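Local structure of periplasmic solute binding protein (Pectobacterium atrosepticum, 4RY1) at residues A[195-206]-A[392-403]; A[66-74]-A[363-371]. The protein probably binds a sugar in the periplasm and delivers it to an ABC-type transporter, as a member of the bacterial solute-binding protein 1 family. All blocks are in the same frame, centred on the assembly; numbering follows the deposited sequence. Where two conformers were deposited one is given.

Interaction 1 (A[195-206]-A[392-403]); sequences IAYSRDQVRELF and NKVADDFLSGAN
Phe206 and Phe398 meet at the apolar centre of this contact in an offset edge-to-face pair: the edge of the Phe206 ring is directed at the face of Phe398, with the planes 68° apart and the centroids 5.4 Å from each other. Phe206 CD2 also rests on Ala395 CB (3.6 Å), and Val394 CG1 lies near CE1 of the same ring. Val202 fills the next step. Its CG1, anti to the backbone N (chi1 178°), reaches the edge of the Phe398 ring, while its other methyl, CG2, turns to Leu399. Farther along, the two methyls of Leu399 part: CD1 packs on Ile195 CB at 3.6 Å, and CD2 lies over the backbone of Arg199 at its CA. Ile195 CG1 sits against Ala402 CB.

Beyond this apolar row, Ile195 N gives an almost straight hydrogen bond to Asn403 OD1 (2.7 Å), in the carbonyl plane, and a water joins Ile195 O to Asn403 ND2, so that the amide serves Ile195 N directly and Ile195 O through the water. At the other end Arg203, extended from CG to NE, grips Asp396 side-on. Arg203 NE donates to Asp396 OD1, and Arg203 NH2 to the syn lone pair of Asp396 OD2 at 2.9 Å, with the guanidinium and carboxylate nearly coplanar. The Asn392 amide stacks on one face of that guanidinium; over the opposite face lies Arg199 NE, whose own guanidinium binds Asp200. A second water links Asp396 OD1 to Arg199 O. The axes of helices 199-206 and 392-403 approach to 8.7 Å at 120°, an oblique packing, bordered by a bidentate salt bridge, of helix 199-214 and the short strand before it on helix 391-409, in a lobe of the periplasmic binding protein fold.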
# COMPACT_ATOMS: atom_id res chain seq x y z
N ILE A 195 19.90 -8.05 -1.14
CA ILE A 195 18.88 -8.84 -1.81
C ILE A 195 19.09 -10.32 -1.40
O ILE A 195 20.21 -10.83 -1.40
CB ILE A 195 18.94 -8.65 -3.34
CG1 ILE A 195 18.55 -7.22 -3.76
CG2 ILE A 195 18.08 -9.67 -4.07
CD1 ILE A 195 17.09 -6.87 -3.53
N ALA A 196 18.00 -10.97 -1.01
CA ALA A 196 18.01 -12.38 -0.59
C ALA A 196 18.00 -13.36 -1.77
O ALA A 196 18.45 -14.51 -1.65
CB ALA A 196 16.85 -12.67 0.34
N TYR A 197 17.42 -12.92 -2.88
CA TYR A 197 17.42 -13.73 -4.11
C TYR A 197 18.84 -13.93 -4.62
O TYR A 197 19.66 -13.01 -4.59
CB TYR A 197 16.56 -13.08 -5.22
CG TYR A 197 15.09 -12.89 -4.93
CD1 TYR A 197 14.42 -13.57 -3.93
CD2 TYR A 197 14.35 -12.02 -5.71
CE1 TYR A 197 13.07 -13.36 -3.68
CE2 TYR A 197 13.00 -11.81 -5.48
CZ TYR A 197 12.36 -12.48 -4.47
OH TYR A 197 11.03 -12.23 -4.26
N SER A 198 19.13 -15.14 -5.06
CA SER A 198 20.35 -15.42 -5.80
C SER A 198 20.36 -14.68 -7.14
O SER A 198 19.33 -14.17 -7.61
CB SER A 198 20.46 -16.91 -6.08
OG SER A 198 19.42 -17.33 -6.96
N ARG A 199 21.52 -14.65 -7.79
CA ARG A 199 21.62 -14.07 -9.12
C ARG A 199 20.56 -14.70 -10.04
O ARG A 199 19.88 -14.00 -10.79
CB ARG A 199 23.01 -14.30 -9.71
CG ARG A 199 23.10 -13.90 -11.19
CD ARG A 199 24.20 -14.68 -11.89
NE ARG A 199 23.80 -16.05 -12.21
CZ ARG A 199 24.59 -16.91 -12.84
NH1 ARG A 199 24.17 -18.15 -13.09
NH2 ARG A 199 25.81 -16.54 -13.23
N ASP A 200 20.43 -16.02 -9.98
CA ASP A 200 19.42 -16.75 -10.78
C ASP A 200 17.97 -16.38 -10.46
O ASP A 200 17.12 -16.27 -11.35
CB ASP A 200 19.63 -18.26 -10.64
CG ASP A 200 20.75 -18.78 -11.53
OD1 ASP A 200 21.40 -17.96 -12.22
OD2 ASP A 200 20.98 -20.01 -11.52
N GLN A 201 17.70 -16.18 -9.19
CA GLN A 201 16.35 -15.78 -8.76
C GLN A 201 15.95 -14.36 -9.19
O GLN A 201 14.80 -14.11 -9.55
CB GLN A 201 16.21 -15.97 -7.26
CG GLN A 201 16.12 -17.44 -6.91
CD GLN A 201 16.18 -17.71 -5.42
OE1 GLN A 201 16.94 -17.06 -4.68
NE2 GLN A 201 15.40 -18.68 -4.97
N VAL A 202 16.91 -13.45 -9.17
CA VAL A 202 16.70 -12.08 -9.70
C VAL A 202 16.41 -12.16 -11.20
O VAL A 202 15.53 -11.49 -11.71
CB VAL A 202 17.87 -11.14 -9.40
CG1 VAL A 202 17.62 -9.78 -10.01
CG2 VAL A 202 18.06 -11.02 -7.89
N ARG A 203 17.14 -13.01 -11.93
CA ARG A 203 16.78 -13.26 -13.34
C ARG A 203 15.36 -13.78 -13.57
O ARG A 203 14.68 -13.37 -14.51
CB ARG A 203 17.74 -14.24 -13.96
CG ARG A 203 19.05 -13.59 -14.26
CD ARG A 203 20.09 -14.64 -14.59
NE ARG A 203 21.39 -14.00 -14.79
CZ ARG A 203 22.44 -14.61 -15.33
NH1 ARG A 203 22.36 -15.88 -15.71
NH2 ARG A 203 23.57 -13.95 -15.48
N GLU A 204 14.96 -14.70 -12.71
CA GLU A 204 13.63 -15.28 -12.73
C GLU A 204 12.58 -14.21 -12.47
O GLU A 204 11.51 -14.23 -13.07
CB GLU A 204 13.55 -16.41 -11.70
CG GLU A 204 12.20 -17.12 -11.65
CD GLU A 204 12.21 -18.36 -10.78
OE1 GLU A 204 13.20 -18.57 -10.05
OE2 GLU A 204 11.18 -19.08 -10.78
N LEU A 205 12.91 -13.26 -11.58
CA LEU A 205 12.00 -12.15 -11.24
C LEU A 205 11.79 -11.25 -12.45
O LEU A 205 10.64 -10.92 -12.80
CB LEU A 205 12.57 -11.34 -10.06
CG LEU A 205 11.80 -10.06 -9.70
CD1 LEU A 205 10.43 -10.38 -9.12
CD2 LEU A 205 12.65 -9.23 -8.76
N PHE A 206 12.88 -10.86 -13.09
CA PHE A 206 12.78 -10.10 -14.35
C PHE A 206 12.12 -10.91 -15.46
O PHE A 206 11.34 -10.38 -16.26
CB PHE A 206 14.11 -9.51 -14.79
CG PHE A 206 14.48 -8.28 -14.03
CD1 PHE A 206 14.01 -7.02 -14.42
CD2 PHE A 206 15.23 -8.37 -12.87
CE1 PHE A 206 14.35 -5.89 -13.68
CE2 PHE A 206 15.55 -7.25 -12.12
CZ PHE A 206 15.12 -6.00 -12.54
N ASN A 392 19.27 -10.87 -18.65
CA ASN A 392 20.31 -11.21 -17.66
C ASN A 392 21.16 -10.06 -17.24
O ASN A 392 21.48 -9.90 -16.07
CB ASN A 392 21.21 -12.32 -18.16
CG ASN A 392 20.53 -13.64 -18.11
OD1 ASN A 392 19.39 -13.74 -17.70
ND2 ASN A 392 21.23 -14.67 -18.54
N LYS A 393 21.55 -9.27 -18.20
CA LYS A 393 22.36 -8.14 -17.88
C LYS A 393 21.59 -7.13 -17.01
O LYS A 393 22.12 -6.61 -16.03
CB LYS A 393 22.87 -7.54 -19.17
CG LYS A 393 23.47 -6.19 -18.96
CD LYS A 393 24.79 -6.28 -18.22
CE LYS A 393 25.74 -5.27 -18.82
NZ LYS A 393 25.48 -3.91 -18.28
N VAL A 394 20.35 -6.85 -17.39
CA VAL A 394 19.49 -5.90 -16.66
C VAL A 394 19.29 -6.39 -15.22
O VAL A 394 19.45 -5.64 -14.25
CB VAL A 394 18.16 -5.68 -17.40
CG1 VAL A 394 17.14 -4.90 -16.55
CG2 VAL A 394 18.42 -4.94 -18.70
N ALA A 395 19.00 -7.67 -15.11
CA ALA A 395 18.81 -8.31 -13.81
C ALA A 395 20.06 -8.28 -12.94
O ALA A 395 20.02 -7.84 -11.79
CB ALA A 395 18.35 -9.74 -14.01
N ASP A 396 21.17 -8.74 -13.48
CA ASP A 396 22.42 -8.72 -12.72
C ASP A 396 22.78 -7.28 -12.28
O ASP A 396 23.29 -7.07 -11.19
CB ASP A 396 23.58 -9.30 -13.54
CG ASP A 396 23.39 -10.77 -13.92
OD1 ASP A 396 22.43 -11.44 -13.49
OD2 ASP A 396 24.25 -11.27 -14.68
N ASP A 397 22.56 -6.31 -13.16
CA ASP A 397 22.82 -4.90 -12.83
C ASP A 397 21.86 -4.38 -11.76
O ASP A 397 22.25 -3.60 -10.89
CB ASP A 397 22.73 -3.99 -14.06
CG ASP A 397 23.88 -4.21 -15.04
OD1 ASP A 397 24.76 -5.08 -14.80
OD2 ASP A 397 23.90 -3.50 -16.06
N PHE A 398 20.62 -4.84 -11.83
CA PHE A 398 19.66 -4.50 -10.77
C PHE A 398 20.18 -5.04 -9.43
O PHE A 398 20.20 -4.33 -8.43
CB PHE A 398 18.25 -5.03 -11.06
CG PHE A 398 17.31 -4.89 -9.89
CD1 PHE A 398 16.67 -3.67 -9.63
CD2 PHE A 398 17.10 -5.95 -9.03
CE1 PHE A 398 15.83 -3.53 -8.53
CE2 PHE A 398 16.27 -5.81 -7.93
CZ PHE A 398 15.63 -4.61 -7.69
N LEU A 399 20.63 -6.29 -9.42
CA LEU A 399 21.12 -6.90 -8.19
C LEU A 399 22.28 -6.12 -7.55
O LEU A 399 22.25 -5.86 -6.36
CB LEU A 399 21.52 -8.34 -8.46
CG LEU A 399 22.19 -9.08 -7.29
CD1 LEU A 399 21.29 -9.10 -6.06
CD2 LEU A 399 22.53 -10.50 -7.75
N SER A 400 23.29 -5.77 -8.33
CA SER A 400 24.44 -5.02 -7.80
C SER A 400 24.02 -3.62 -7.31
O SER A 400 24.44 -3.18 -6.25
CB SER A 400 25.58 -4.94 -8.83
OG SER A 400 25.12 -4.51 -10.10
N GLY A 401 23.19 -2.93 -8.09
CA GLY A 401 22.76 -1.58 -7.70
C GLY A 401 21.85 -1.59 -6.47
O GLY A 401 21.94 -0.74 -5.57
N ALA A 402 20.95 -2.57 -6.45
CA ALA A 402 20.04 -2.77 -5.32
C ALA A 402 20.85 -3.02 -4.05
O ALA A 402 20.58 -2.45 -2.99
CB ALA A 402 19.08 -3.92 -5.57
N ASN A 403 21.89 -3.85 -4.17
CA ASN A 403 22.72 -4.16 -3.00
C ASN A 403 23.48 -2.93 -2.48
O ASN A 403 23.59 -2.74 -1.27
CB ASN A 403 23.66 -5.33 -3.27
CG ASN A 403 22.95 -6.68 -3.15
OD1 ASN A 403 21.88 -6.78 -2.53
ND2 ASN A 403 23.55 -7.72 -3.73
O HOH W 1 22.56 -10.38 -2.84
O HOH W 2 20.56 -11.34 -11.35

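Interaction 2 (A[66-74]-A[363-371]); sequences WNWLPQFSR and AVSPFMENQ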
# COMPACT_ATOMS: atom_id res chain seq x y z
N TRP A 66 4.24 3.10 6.97
CA TRP A 66 5.03 2.11 7.73
C TRP A 66 6.46 1.98 7.20
O TRP A 66 7.42 1.81 7.97
CB TRP A 66 4.29 0.77 7.71
CG TRP A 66 5.07 -0.43 8.12
CD1 TRP A 66 5.29 -0.86 9.39
CD2 TRP A 66 5.65 -1.39 7.25
NE1 TRP A 66 6.01 -2.03 9.36
CE2 TRP A 66 6.22 -2.38 8.05
CE3 TRP A 66 5.72 -1.51 5.86
CZ2 TRP A 66 6.86 -3.48 7.50
CZ3 TRP A 66 6.36 -2.60 5.32
CH2 TRP A 66 6.91 -3.57 6.14
N ASN A 67 6.60 2.05 5.90
CA ASN A 67 7.91 1.87 5.28
C ASN A 67 8.82 3.08 5.43
O ASN A 67 9.98 3.02 4.97
CB ASN A 67 7.72 1.48 3.83
CG ASN A 67 6.67 2.31 3.16
OD1 ASN A 67 5.46 2.21 3.48
ND2 ASN A 67 7.09 3.11 2.23
N TRP A 68 8.34 4.12 6.11
CA TRP A 68 9.19 5.27 6.48
C TRP A 68 9.85 5.09 7.83
O TRP A 68 10.71 5.90 8.21
CB TRP A 68 8.43 6.59 6.48
CG TRP A 68 7.76 6.93 5.19
CD1 TRP A 68 7.93 6.34 3.96
CD2 TRP A 68 6.76 7.91 5.02
NE1 TRP A 68 7.10 6.92 3.05
CE2 TRP A 68 6.38 7.90 3.67
CE3 TRP A 68 6.15 8.84 5.89
CZ2 TRP A 68 5.40 8.76 3.16
CZ3 TRP A 68 5.19 9.70 5.37
CH2 TRP A 68 4.82 9.64 4.03
N LEU A 69 9.49 4.05 8.56
CA LEU A 69 10.08 3.83 9.88
C LEU A 69 11.60 3.58 9.83
O LEU A 69 12.32 4.03 10.73
CB LEU A 69 9.36 2.76 10.68
CG LEU A 69 7.96 3.14 11.15
CD1 LEU A 69 7.36 1.99 11.95
CD2 LEU A 69 7.97 4.40 12.00
N PRO A 70 12.12 2.89 8.79
CA PRO A 70 13.61 2.81 8.76
C PRO A 70 14.31 4.18 8.72
O PRO A 70 15.23 4.43 9.49
CB PRO A 70 13.89 1.96 7.52
CG PRO A 70 12.68 1.08 7.47
CD PRO A 70 11.52 1.98 7.79
N GLN A 71 13.82 5.07 7.88
CA GLN A 71 14.39 6.42 7.76
C GLN A 71 14.29 7.19 9.07
O GLN A 71 15.26 7.79 9.53
CB GLN A 71 13.69 7.21 6.65
CG GLN A 71 14.10 8.67 6.63
CD GLN A 71 13.51 9.49 5.48
OE1 GLN A 71 12.83 8.96 4.57
NE2 GLN A 71 13.76 10.81 5.53
N PHE A 72 13.09 7.22 9.64
CA PHE A 72 12.84 8.10 10.78
C PHE A 72 13.15 7.50 12.15
O PHE A 72 13.37 8.25 13.13
CB PHE A 72 11.38 8.59 10.74
CG PHE A 72 11.09 9.52 9.59
CD1 PHE A 72 11.88 10.63 9.37
CD2 PHE A 72 10.02 9.28 8.73
CE1 PHE A 72 11.62 11.49 8.31
CE2 PHE A 72 9.74 10.13 7.69
CZ PHE A 72 10.55 11.24 7.47
N SER A 73 13.10 6.18 12.25
CA SER A 73 13.21 5.49 13.55
C SER A 73 14.38 4.52 13.67
O SER A 73 15.09 4.55 14.66
CB SER A 73 11.90 4.77 13.88
OG SER A 73 10.80 5.68 13.91
N ARG A 74 14.56 3.62 12.72
CA ARG A 74 15.71 2.70 12.80
C ARG A 74 17.02 3.46 12.66
O ARG A 74 17.97 3.23 13.40
CB ARG A 74 15.64 1.64 11.72
CG ARG A 74 14.42 0.75 11.79
CD ARG A 74 14.61 -0.46 10.91
NE ARG A 74 13.38 -1.21 10.76
CZ ARG A 74 13.30 -2.44 10.26
NH1 ARG A 74 14.41 -3.08 9.88
NH2 ARG A 74 12.12 -3.04 10.13
N ALA A 363 8.15 -12.88 5.81
CA ALA A 363 8.07 -11.47 6.20
C ALA A 363 8.13 -10.53 5.01
O ALA A 363 8.83 -10.80 4.04
CB ALA A 363 9.20 -11.13 7.17
N VAL A 364 7.40 -9.43 5.13
CA VAL A 364 7.45 -8.30 4.21
C VAL A 364 8.42 -7.29 4.83
O VAL A 364 8.23 -6.89 5.99
CB VAL A 364 6.05 -7.69 4.00
CG1 VAL A 364 6.10 -6.47 3.10
CG2 VAL A 364 5.09 -8.75 3.45
N SER A 365 9.44 -6.91 4.08
CA SER A 365 10.44 -5.96 4.53
C SER A 365 10.04 -4.57 4.11
O SER A 365 9.66 -4.36 2.95
CB SER A 365 11.79 -6.26 3.89
OG SER A 365 12.74 -5.32 4.33
N PRO A 366 10.16 -3.59 5.02
CA PRO A 366 9.89 -2.23 4.55
C PRO A 366 10.86 -1.78 3.45
O PRO A 366 10.57 -0.82 2.70
CB PRO A 366 10.06 -1.41 5.83
CG PRO A 366 11.00 -2.20 6.68
CD PRO A 366 10.60 -3.62 6.43
N PHE A 367 12.02 -2.44 3.38
CA PHE A 367 13.03 -2.03 2.41
C PHE A 367 12.67 -2.38 0.97
O PHE A 367 13.23 -1.79 0.05
CB PHE A 367 14.39 -2.60 2.80
CG PHE A 367 14.87 -2.08 4.12
CD1 PHE A 367 15.29 -0.76 4.24
CD2 PHE A 367 14.86 -2.88 5.24
CE1 PHE A 367 15.68 -0.25 5.47
CE2 PHE A 367 15.28 -2.39 6.45
CZ PHE A 367 15.69 -1.08 6.57
N MET A 368 11.73 -3.31 0.79
CA MET A 368 11.21 -3.60 -0.56
C MET A 368 10.55 -2.36 -1.18
O MET A 368 10.51 -2.22 -2.42
CB MET A 368 10.29 -4.83 -0.57
CG MET A 368 8.81 -4.62 -0.27
SD MET A 368 7.76 -6.06 -0.62
CE MET A 368 8.36 -6.34 -2.27
N GLU A 369 10.06 -1.46 -0.32
CA GLU A 369 9.46 -0.19 -0.78
C GLU A 369 10.41 1.00 -0.76
O GLU A 369 9.98 2.14 -0.96
CB GLU A 369 8.20 0.13 0.02
CG GLU A 369 7.22 -1.03 0.04
CD GLU A 369 5.78 -0.58 0.14
OE1 GLU A 369 5.51 0.63 0.15
OE2 GLU A 369 4.90 -1.47 0.21
N ASN A 370 11.71 0.76 -0.56
CA ASN A 370 12.71 1.84 -0.60
C ASN A 370 12.58 2.56 -1.94
O ASN A 370 12.55 1.90 -2.98
CB ASN A 370 14.12 1.26 -0.40
CG ASN A 370 15.22 2.28 -0.62
OD1 ASN A 370 15.56 2.57 -1.76
ND2 ASN A 370 15.80 2.77 0.47
N GLN A 371 12.52 3.89 -1.94
CA GLN A 371 12.20 4.61 -3.18
C GLN A 371 13.33 4.45 -4.21
O GLN A 371 13.04 4.32 -5.40
CB GLN A 371 11.94 6.10 -2.92
O HOH W 3 11.74 1.72 2.88
O HOH W 4 9.90 3.51 1.54
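Pro366 and Trp66 meet where two distant parts of the periplasmic binding protein fold come together: the turn leading into helix 69-74, which follows strand 61-64, and the 3-10 turn 366-368 ahead of helix 371-385. Pro366 crosses the indole at about a right angle, its CB over the face of the six-membered ring, 4.0 Å from the centroid and 19° off the normal, a CH-pi contact. Trp66 CG stands anti to the backbone N (chi1 166°), which carries the far rim of the indole to the 363-371 side: CH2 comes to 3.4 Å from Pro366 N, and Val364 O lies at the ring edge, in plane. The indole NE1 is bonded to Thr101 O.

Past its contact with the indole, the Pro366 ring reaches Pro70, CG to CG at 3.8 Å, and sets its CG over one face of the Arg74 guanidinium. Phe367 continues this surface; its CE1 packs on Pro70 CB (3.5 Å), and Arg74 NH1 stands at the edge of its ring, the two planes nearly perpendicular. Arg74 NH1 is salt-bridged to Glu190, which also accepts from Ser365 OG, so one carboxylate ties both segments together.

Asn67 lays its CB against Pro366 O and CB; CG, between the backbone N and the carbonyl carbon (chi1 44°), brings the amide beside Glu369. No direct hydrogen bond joins the segments; instead Lys285 bonds to Asn67 OD1 and, in the conformer given, to Glu369 OE1. Two waters add to this link: one lies between Asn67 O and Pro366 O, and the other accepts from Asn67 ND2 at 2.9 Å and lies 2.9 Å from Glu369 O.

Overall arrangement
The two contacts interlock along the chain, their segments alternating, yet do not touch: their centres are 20 Å apart and their nearest atoms about 7 Å. Helix 391-409 connects them, for beyond interaction 1 its Leu406 meets both Ile195 and Phe367, the latter a residue of interaction 2. Helix 371-385 is a second link, beginning at the end of segment 363-371 and later packing Trp377 against Phe206. The centre of interaction 1 lies about 24 Å, and that of interaction 2 about 12 Å, from the centre of the chain. A glycerol, probably from crystallisation, about 4 Å from the Glu369 side chain, may mark a pocket there without establishing a substrate site.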